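Side-chain contact in lysosome-associated membrane glycoprotein 3 (PDB 4AKM), which takes part in the fusion of lysosomes with autophagosomes and in the unfolded protein response as a glycoprotein of the lysosomal membrane: residues V27-S32 / T96-I101. Sequence-based numbering, arbitrary orientation.
Sequences VQDKES and TVYQGI. Unlike the reference sequence in segment 96-101: Val-97 (reference Ile).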
ATOM      1  N   VAL A  27      -3.695 -13.128   7.598  1.00 48.13           N
ATOM      2  CA  VAL A  27      -3.902 -14.413   6.925  1.00 53.07           C
ATOM      3  C   VAL A  27      -4.841 -15.341   7.694  1.00 55.25           C
ATOM      4  O   VAL A  27      -4.750 -15.476   8.913  1.00 59.49           O
ATOM      5  CB  VAL A  27      -2.573 -15.145   6.525  1.00 56.90           C
ATOM      6  CG1 VAL A  27      -1.433 -14.152   6.350  1.00 53.27           C
ATOM      7  CG2 VAL A  27      -2.196 -16.227   7.532  1.00 62.32           C
ATOM      8  N   GLN A  28      -5.759 -15.961   6.962  1.00 61.26           N
ATOM      9  CA  GLN A  28      -6.754 -16.851   7.551  1.00 67.39           C
ATOM     10  C   GLN A  28      -6.281 -18.301   7.524  1.00 73.45           C
ATOM     11  O   GLN A  28      -6.545 -19.027   6.565  1.00 74.80           O
ATOM     12  CB  GLN A  28      -8.079 -16.719   6.804  1.00 66.03           C
ATOM     13  CG  GLN A  28      -9.291 -16.641   7.711  1.00 78.80           C
ATOM     14  CD  GLN A  28     -10.408 -15.815   7.109  1.00 83.75           C
ATOM     15  OE1 GLN A  28     -10.954 -14.915   7.757  1.00 78.74           O
ATOM     16  NE2 GLN A  28     -10.757 -16.115   5.860  1.00 75.59           N
ATOM     17  N   ASP A  29      -5.591 -18.710   8.585  1.00 80.85           N
ATOM     18  CA  ASP A  29      -5.046 -20.061   8.701  1.00 83.80           C
ATOM     19  C   ASP A  29      -6.123 -21.125   8.575  1.00 82.27           C
ATOM     20  O   ASP A  29      -5.972 -22.090   7.829  1.00 84.86           O
ATOM     21  CB  ASP A  29      -4.355 -20.236  10.055  1.00 85.66           C
ATOM     22  CG  ASP A  29      -3.083 -19.434  10.166  1.00 88.79           C
ATOM     23  OD1 ASP A  29      -2.320 -19.406   9.178  1.00 89.90           O
ATOM     24  OD2 ASP A  29      -2.849 -18.833  11.238  1.00 87.45           O
ATOM     25  N   LYS A  30      -7.208 -20.935   9.316  1.00 79.03           N
ATOM     26  CA  LYS A  30      -8.244 -21.948   9.441  1.00 84.63           C
ATOM     27  C   LYS A  30      -9.371 -21.713   8.445  1.00 88.59           C
ATOM     28  O   LYS A  30      -9.668 -20.571   8.088  1.00 86.09           O
ATOM     29  CB  LYS A  30      -8.790 -21.963  10.869  1.00 84.48           C
ATOM     30  CG  LYS A  30      -7.801 -21.461  11.920  1.00 82.65           C
ATOM     31  CD  LYS A  30      -6.631 -22.414  12.141  1.00 85.19           C
ATOM     32  CE  LYS A  30      -5.649 -21.839  13.161  1.00 89.69           C
ATOM     33  NZ  LYS A  30      -4.474 -22.727  13.406  1.00 91.74           N
ATOM     34  N   GLU A  31      -9.996 -22.798   7.995  1.00 91.16           N
ATOM     35  CA  GLU A  31     -11.071 -22.717   7.013  1.00 90.22           C
ATOM     36  C   GLU A  31     -12.305 -22.080   7.648  1.00 85.34           C
ATOM     37  O   GLU A  31     -13.144 -21.488   6.961  1.00 75.21           O
ATOM     38  CB  GLU A  31     -11.401 -24.108   6.461  1.00 96.40           C
ATOM     39  CG  GLU A  31     -10.182 -25.009   6.245  1.00102.45           C
ATOM     40  CD  GLU A  31      -9.208 -24.465   5.206  1.00113.58           C
ATOM     41  OE1 GLU A  31      -9.535 -24.510   4.001  1.00114.06           O
ATOM     42  OE2 GLU A  31      -8.111 -23.999   5.592  1.00107.70           O
ATOM     43  N   SER A  32     -12.405 -22.208   8.969  1.00 82.36           N
ATOM     44  CA  SER A  32     -13.457 -21.540   9.724  1.00 80.22           C
ATOM     45  C   SER A  32     -13.205 -20.038   9.746  1.00 71.88           C
ATOM     46  O   SER A  32     -12.144 -19.579  10.174  1.00 69.71           O
ATOM     47  CB  SER A  32     -13.523 -22.079  11.154  1.00 79.07           C
ATOM     48  OG  SER A  32     -14.536 -21.421  11.896  1.00 75.24           O
ATOM     49  N   THR A  96       4.265 -21.866   5.313  1.00 80.97           N
ATOM     50  CA  THR A  96       3.489 -21.456   4.155  1.00 74.50           C
ATOM     51  C   THR A  96       3.839 -20.049   3.678  1.00 65.23           C
ATOM     52  O   THR A  96       4.061 -19.149   4.485  1.00 62.54           O
ATOM     53  CB  THR A  96       1.977 -21.527   4.463  1.00 65.67           C
ATOM     54  OG1 THR A  96       1.666 -22.805   5.034  1.00 74.36           O
ATOM     55  CG2 THR A  96       1.145 -21.315   3.199  1.00 60.81           C
ATOM     56  N   VAL A  97       3.914 -19.875   2.361  1.00 54.13           N
ATOM     57  CA  VAL A  97       3.821 -18.546   1.780  1.00 54.36           C
ATOM     58  C   VAL A  97       2.382 -18.288   1.325  1.00 56.35           C
ATOM     59  O   VAL A  97       1.789 -19.087   0.599  1.00 59.67           O
ATOM     60  CB  VAL A  97       4.823 -18.312   0.618  1.00 55.03           C
ATOM     61  CG1 VAL A  97       6.246 -18.254   1.148  1.00 52.78           C
ATOM     62  CG2 VAL A  97       4.685 -19.376  -0.465  1.00 57.92           C
ATOM     63  N   TYR A  98       1.813 -17.186   1.798  1.00 51.41           N
ATOM     64  CA  TYR A  98       0.505 -16.726   1.369  1.00 50.22           C
ATOM     65  C   TYR A  98       0.704 -15.537   0.453  1.00 45.22           C
ATOM     66  O   TYR A  98       1.572 -14.705   0.688  1.00 44.11           O
ATOM     67  CB  TYR A  98      -0.335 -16.309   2.573  1.00 44.35           C
ATOM     68  CG  TYR A  98      -0.643 -17.437   3.528  1.00 52.36           C
ATOM     69  CD1 TYR A  98      -1.770 -18.231   3.354  1.00 51.12           C
ATOM     70  CD2 TYR A  98       0.191 -17.708   4.606  1.00 49.14           C
ATOM     71  CE1 TYR A  98      -2.056 -19.265   4.224  1.00 50.70           C
ATOM     72  CE2 TYR A  98      -0.087 -18.735   5.480  1.00 55.59           C
ATOM     73  CZ  TYR A  98      -1.213 -19.513   5.286  1.00 59.65           C
ATOM     74  OH  TYR A  98      -1.497 -20.543   6.156  1.00 67.29           O
ATOM     75  N   GLN A  99      -0.098 -15.445  -0.593  1.00 39.60           N
ATOM     76  CA  GLN A  99       0.017 -14.296  -1.468  1.00 40.98           C
ATOM     77  C   GLN A  99      -1.258 -14.008  -2.234  1.00 43.63           C
ATOM     78  O   GLN A  99      -2.178 -14.826  -2.277  1.00 41.76           O
ATOM     79  CB  GLN A  99       1.195 -14.452  -2.426  1.00 40.14           C
ATOM     80  CG  GLN A  99       1.169 -15.703  -3.257  1.00 41.24           C
ATOM     81  CD  GLN A  99       2.182 -15.642  -4.368  1.00 46.97           C
ATOM     82  OE1 GLN A  99       2.260 -14.648  -5.089  1.00 49.49           O
ATOM     83  NE2 GLN A  99       2.983 -16.695  -4.505  1.00 51.92           N
ATOM     84  N   GLY A 100      -1.317 -12.825  -2.828  1.00 42.23           N
ATOM     85  CA  GLY A 100      -2.515 -12.460  -3.553  1.00 42.49           C
ATOM     86  C   GLY A 100      -2.433 -11.101  -4.195  1.00 45.69           C
ATOM     87  O   GLY A 100      -1.686 -10.230  -3.742  1.00 42.19           O
ATOM     88  N   ILE A 101      -3.206 -10.924  -5.260  1.00 44.87           N
ATOM     89  CA  ILE A 101      -3.225  -9.667  -5.988  1.00 45.67           C
ATOM     90  C   ILE A 101      -4.649  -9.292  -6.336  1.00 47.58           C
ATOM     91  O   ILE A 101      -5.421 -10.117  -6.816  1.00 52.88           O
ATOM     92  CB  ILE A 101      -2.403  -9.739  -7.300  1.00 48.89           C
ATOM     93  CG1 ILE A 101      -0.952 -10.144  -7.025  1.00 45.06           C
ATOM     94  CG2 ILE A 101      -2.452  -8.408  -8.045  1.00 46.36           C
ATOM     95  CD1 ILE A 101       0.000  -9.832  -8.163  1.00 45.51           C
TER
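OD1 of Asp-29 lies 3.3 Å from OH of Tyr-98. The oxygen comes in obliquely to the ring, and the carboxylate and ring planes stand 56° apart. The firmer partner of this acid is Arg-38, whose NE forms a salt bridge with OD2; that bond probably helps hold the carboxylate beside the phenol and would be expected to favour its charged form. The CG2 methyl of Val-27 lies over one face in a CH-pi contact, 4.0 Å from the centroid of the Tyr-98 ring and only 18° off the normal, displaced somewhat toward the rim. Thr-96 CG2 covers the opposite face, 3.6 Å above the plane, so the tyrosine is sandwiched between two methyl groups. With CG of Tyr-98 anti to its own carbonyl carbon (chi1 -63°), the ring reaches across to the end of strand 14-27. In the beta-prism of the membrane-proximal luminal domain, that strand end and the loop after it, which holds Asp-29, pack against strand 97-110, an outer strand of the five-stranded sheet; Val-27 is hydrogen-bonded through its backbone to Arg-38, the first residue of strand 38-41, and touches Leu-89 of strand 80-90, to which the Tyr-98 backbone is hydrogen-bonded.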